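Local coordinates for glycerol uptake operon antiterminator-related protein (Thermotoga maritima, PDB 1VKF) that is related to glycerol-uptake-operon antiterminators and, by its family, is probably a regulator of transcription that responds to glycerol 3-phosphate, at residues 19-24 against 177-182. Numbering follows the deposited sequence.
Sequences AALWDM and SSRILW. With CIT (citric acid), chain E.
A19, A20 and L21 end the first parallel strand of a TIM-barrel-type fold, and W182 lies against them from the short helix 179-182 that follows strand 173-176, where the barrel closes. From CB, which points at the strand, the W182 indole lies beside it, reaching in the direction from A19 to L21. NE1 passes A19 CA and hydrogen-bonds to T176 O; tryptophan suits the place by offering both this N-H and an apolar face. CE2 and CZ2 rest on A19 CB, a CH-pi contact with CB 3.9 Å from the centroid of the six-membered ring; a methyl group is small enough to let the indole lie so close. At the ring edge, in plane, CZ2 approaches A20 O, and CH2 meets L21 CD2 at 3.8 Å, an apolar leucine branch. On the opposite face R179 CD packs toward the rim, while W182 CH2 stands 3.2 Å above the guanidinium plane of R179, over its centre. An alanine at W182 would probably leave T176 O without its indole donor and open a gap between A19 CB and the R179 side chain.

In R179 the bend at chi2 (56°) places CD over W182; farther out, NH1 donates to S177 O at 3.0 Å, on a lone pair. NH2 bonds to I27 O and to a water that also bonds to D23 O, tying loop to helix. A20 O, buried with no conventional donor, receives a CA-H...O contact from S177 CA at 3.2 Å. At the barrel mouth both segments hold a citrate, probably from crystallisation: S177 N grips O6, and O5 accepts from S177 OG at 2.6 Å and from W22 NE1 at 2.9 Å.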
ATOM      1  N   ALA A  19       5.563  -2.174   6.918  1.00  7.75           N
ATOM      2  CA  ALA A  19       5.129  -3.456   7.450  1.00  6.23           C
ATOM      3  C   ALA A  19       3.781  -3.825   6.859  1.00  8.83           C
ATOM      4  O   ALA A  19       2.794  -3.183   7.156  1.00 13.74           O
ATOM      5  CB  ALA A  19       5.034  -3.423   8.977  1.00 10.11           C
ATOM      6  N   ALA A  20       3.768  -4.926   6.127  1.00  9.54           N
ATOM      7  CA  ALA A  20       2.533  -5.533   5.604  1.00  9.08           C
ATOM      8  C   ALA A  20       2.039  -6.590   6.610  1.00 10.96           C
ATOM      9  O   ALA A  20       2.802  -7.504   7.036  1.00 11.52           O
ATOM     10  CB  ALA A  20       2.801  -6.170   4.249  1.00  9.31           C
ATOM     11  N   LEU A  21       0.751  -6.493   6.935  1.00  8.39           N
ATOM     12  CA  LEU A  21       0.121  -7.404   7.845  1.00 10.03           C
ATOM     13  C   LEU A  21      -0.990  -8.162   7.146  1.00 13.86           C
ATOM     14  O   LEU A  21      -1.891  -7.568   6.558  1.00 11.68           O
ATOM     15  CB  LEU A  21      -0.460  -6.662   9.046  1.00  9.85           C
ATOM     16  CG  LEU A  21       0.584  -6.130  10.042  1.00 18.24           C
ATOM     17  CD1 LEU A  21      -0.166  -5.612  11.229  1.00 22.56           C
ATOM     18  CD2 LEU A  21       1.610  -7.178  10.431  1.00 25.94           C
ATOM     19  N   TRP A  22      -0.939  -9.496   7.261  1.00 13.32           N
ATOM     20  CA  TRP A  22      -1.997 -10.353   6.670  1.00 16.14           C
ATOM     21  C   TRP A  22      -2.949 -10.885   7.730  1.00 18.48           C
ATOM     22  O   TRP A  22      -4.053 -11.331   7.432  1.00 22.06           O
ATOM     23  CB  TRP A  22      -1.367 -11.524   5.932  1.00 18.77           C
ATOM     24  CG  TRP A  22      -0.924 -11.140   4.597  1.00 15.39           C
ATOM     25  CD1 TRP A  22       0.383 -10.949   4.180  1.00 18.87           C
ATOM     26  CD2 TRP A  22      -1.753 -10.843   3.475  1.00 21.69           C
ATOM     27  NE1 TRP A  22       0.394 -10.572   2.856  1.00 22.78           N
ATOM     28  CE2 TRP A  22      -0.900 -10.511   2.393  1.00 18.53           C
ATOM     29  CE3 TRP A  22      -3.150 -10.834   3.258  1.00 20.00           C
ATOM     30  CZ2 TRP A  22      -1.385 -10.167   1.138  1.00 23.21           C
ATOM     31  CZ3 TRP A  22      -3.618 -10.540   2.013  1.00 20.82           C
ATOM     32  CH2 TRP A  22      -2.743 -10.186   0.958  1.00 24.73           C
ATOM     33  N   ASP A  23      -2.498 -10.932   8.955  1.00 22.22           N
ATOM     34  CA  ASP A  23      -3.437 -11.257  10.001  1.00 27.74           C
ATOM     35  C   ASP A  23      -3.023 -10.628  11.306  1.00 24.34           C
ATOM     36  O   ASP A  23      -1.896 -10.138  11.468  1.00 28.22           O
ATOM     37  CB  ASP A  23      -3.669 -12.778  10.121  1.00 30.46           C
ATOM     38  CG  ASP A  23      -2.681 -13.431  11.015  1.00 37.92           C
ATOM     39  OD1 ASP A  23      -1.503 -13.169  10.764  1.00 33.00           O
ATOM     40  OD2 ASP A  23      -2.975 -14.180  12.000  1.00 36.60           O
HETATM   41  N   MSE A  24      -3.986 -10.606  12.208  1.00 16.63           N
HETATM   42  CA  MSE A  24      -3.947  -9.787  13.410  1.00 20.69           C
HETATM   43  C   MSE A  24      -3.969 -10.633  14.680  1.00 28.19           C
HETATM   44  O   MSE A  24      -4.096 -10.108  15.782  1.00 29.48           O
HETATM   45  CB  MSE A  24      -5.155  -8.857  13.399  1.00 19.84           C
HETATM   46  CG  MSE A  24      -5.046  -7.821  12.327  1.00 20.42           C
HETATM   47 SE   MSE A  24      -3.583  -6.539  12.645  1.00 21.32          SE
HETATM   48  CE  MSE A  24      -4.094  -5.859  14.477  1.00 16.95           C
ATOM     49  N   SER A 177       5.795  -8.364   4.531  1.00  8.68           N
ATOM     50  CA  SER A 177       5.417  -8.997   5.832  1.00 12.20           C
ATOM     51  C   SER A 177       6.614  -9.712   6.485  1.00 11.93           C
ATOM     52  O   SER A 177       6.486 -10.326   7.570  1.00 12.75           O
ATOM     53  CB  SER A 177       4.228  -9.959   5.693  1.00 14.53           C
ATOM     54  OG  SER A 177       4.583 -11.127   4.961  1.00 14.34           O
ATOM     55  N   SER A 178       7.785  -9.616   5.872  1.00 11.71           N
ATOM     56  CA  SER A 178       8.991 -10.282   6.406  1.00 12.00           C
ATOM     57  C   SER A 178       9.599  -9.563   7.614  1.00  9.71           C
ATOM     58  O   SER A 178      10.092  -8.447   7.527  1.00 12.49           O
ATOM     59  CB  SER A 178      10.045 -10.445   5.294  1.00 15.42           C
ATOM     60  OG  SER A 178      11.311 -10.770   5.852  1.00 12.19           O
ATOM     61  N   ARG A 179       9.536 -10.233   8.760  1.00 11.95           N
ATOM     62  CA  ARG A 179      10.045  -9.692   9.985  1.00 11.40           C
ATOM     63  C   ARG A 179      11.545  -9.461   9.888  1.00 12.76           C
ATOM     64  O   ARG A 179      12.071  -8.563  10.510  1.00 13.53           O
ATOM     65  CB  ARG A 179       9.728 -10.669  11.132  1.00 11.68           C
ATOM     66  CG  ARG A 179       8.399 -10.365  11.811  1.00 15.71           C
ATOM     67  CD  ARG A 179       7.201 -10.339  10.915  1.00 18.05           C
ATOM     68  NE  ARG A 179       5.960 -10.244  11.715  1.00 18.92           N
ATOM     69  CZ  ARG A 179       4.733 -10.275  11.202  1.00 23.12           C
ATOM     70  NH1 ARG A 179       4.544 -10.380   9.883  1.00 20.21           N
ATOM     71  NH2 ARG A 179       3.669 -10.175  12.013  1.00 22.73           N
ATOM     72  N   ILE A 180      12.240 -10.276   9.090  1.00 10.59           N
ATOM     73  CA  ILE A 180      13.662 -10.072   8.903  1.00 12.77           C
ATOM     74  C   ILE A 180      13.911  -8.748   8.194  1.00 10.09           C
ATOM     75  O   ILE A 180      14.755  -7.976   8.611  1.00 10.54           O
ATOM     76  CB  ILE A 180      14.247 -11.229   8.061  1.00 15.39           C
ATOM     77  CG1 ILE A 180      14.278 -12.498   8.915  1.00 23.10           C
ATOM     78  CG2 ILE A 180      15.623 -10.862   7.534  1.00 18.13           C
ATOM     79  CD1 ILE A 180      14.283 -13.808   8.084  1.00 29.21           C
ATOM     80  N   LEU A 181      13.155  -8.472   7.133  1.00 10.04           N
ATOM     81  CA  LEU A 181      13.313  -7.202   6.430  1.00 10.45           C
ATOM     82  C   LEU A 181      12.923  -6.006   7.289  1.00  9.41           C
ATOM     83  O   LEU A 181      13.528  -4.912   7.175  1.00 10.28           O
ATOM     84  CB  LEU A 181      12.541  -7.163   5.099  1.00  9.10           C
ATOM     85  CG  LEU A 181      12.984  -8.200   4.058  1.00 13.90           C
ATOM     86  CD1 LEU A 181      12.164  -8.065   2.782  1.00 12.72           C
ATOM     87  CD2 LEU A 181      14.489  -8.058   3.787  1.00 18.41           C
ATOM     88  N   TRP A 182      11.987  -6.192   8.197  1.00  9.14           N
ATOM     89  CA  TRP A 182      11.580  -5.098   9.111  1.00  9.01           C
ATOM     90  C   TRP A 182      12.756  -4.587   9.952  1.00 11.69           C
ATOM     91  O   TRP A 182      12.779  -3.420  10.355  1.00 16.93           O
ATOM     92  CB  TRP A 182      10.469  -5.523  10.037  1.00  8.13           C
ATOM     93  CG  TRP A 182       9.148  -5.838   9.388  1.00  9.30           C
ATOM     94  CD1 TRP A 182       8.830  -5.792   8.062  1.00  9.17           C
ATOM     95  CD2 TRP A 182       7.965  -6.279  10.069  1.00  6.47           C
ATOM     96  NE1 TRP A 182       7.527  -6.179   7.875  1.00 11.85           N
ATOM     97  CE2 TRP A 182       6.968  -6.493   9.084  1.00  8.98           C
ATOM     98  CE3 TRP A 182       7.646  -6.518  11.417  1.00  7.76           C
ATOM     99  CZ2 TRP A 182       5.681  -6.897   9.410  1.00 10.53           C
ATOM    100  CZ3 TRP A 182       6.371  -6.939  11.735  1.00 13.14           C
ATOM    101  CH2 TRP A 182       5.407  -7.134  10.737  1.00 13.58           C
TER
HETATM  102  C1  CIT E 501       2.368  -6.992  -0.039  1.00 34.49           C
HETATM  103  O1  CIT E 501       2.442  -5.751   0.007  1.00 35.37           O
HETATM  104  O2  CIT E 501       1.591  -7.515  -0.846  1.00 30.77           O
HETATM  105  C2  CIT E 501       3.205  -7.798   0.920  1.00 27.84           C
HETATM  106  C3  CIT E 501       3.371  -9.300   0.679  1.00 28.20           C
HETATM  107  O7  CIT E 501       2.134 -10.010   0.494  1.00 28.61           O
HETATM  108  C4  CIT E 501       4.319  -9.540  -0.501  1.00 25.64           C
HETATM  109  C5  CIT E 501       4.599 -10.984  -0.781  1.00 32.28           C
HETATM  110  O3  CIT E 501       4.340 -11.866   0.067  1.00 30.56           O
HETATM  111  O4  CIT E 501       5.081 -11.363  -1.886  1.00 25.48           O
HETATM  112  C6  CIT E 501       3.992  -9.875   1.950  1.00 23.72           C
HETATM  113  O5  CIT E 501       3.268 -10.562   2.766  1.00 27.52           O
HETATM  114  O6  CIT E 501       5.239  -9.682   2.104  1.00 22.53           O
HETATM  115  O   HOH W   1       1.378 -10.975   8.544  1.00 32.40           O
HETATM  116  O   HOH W   2       0.736 -10.920  11.480  1.00 36.23           O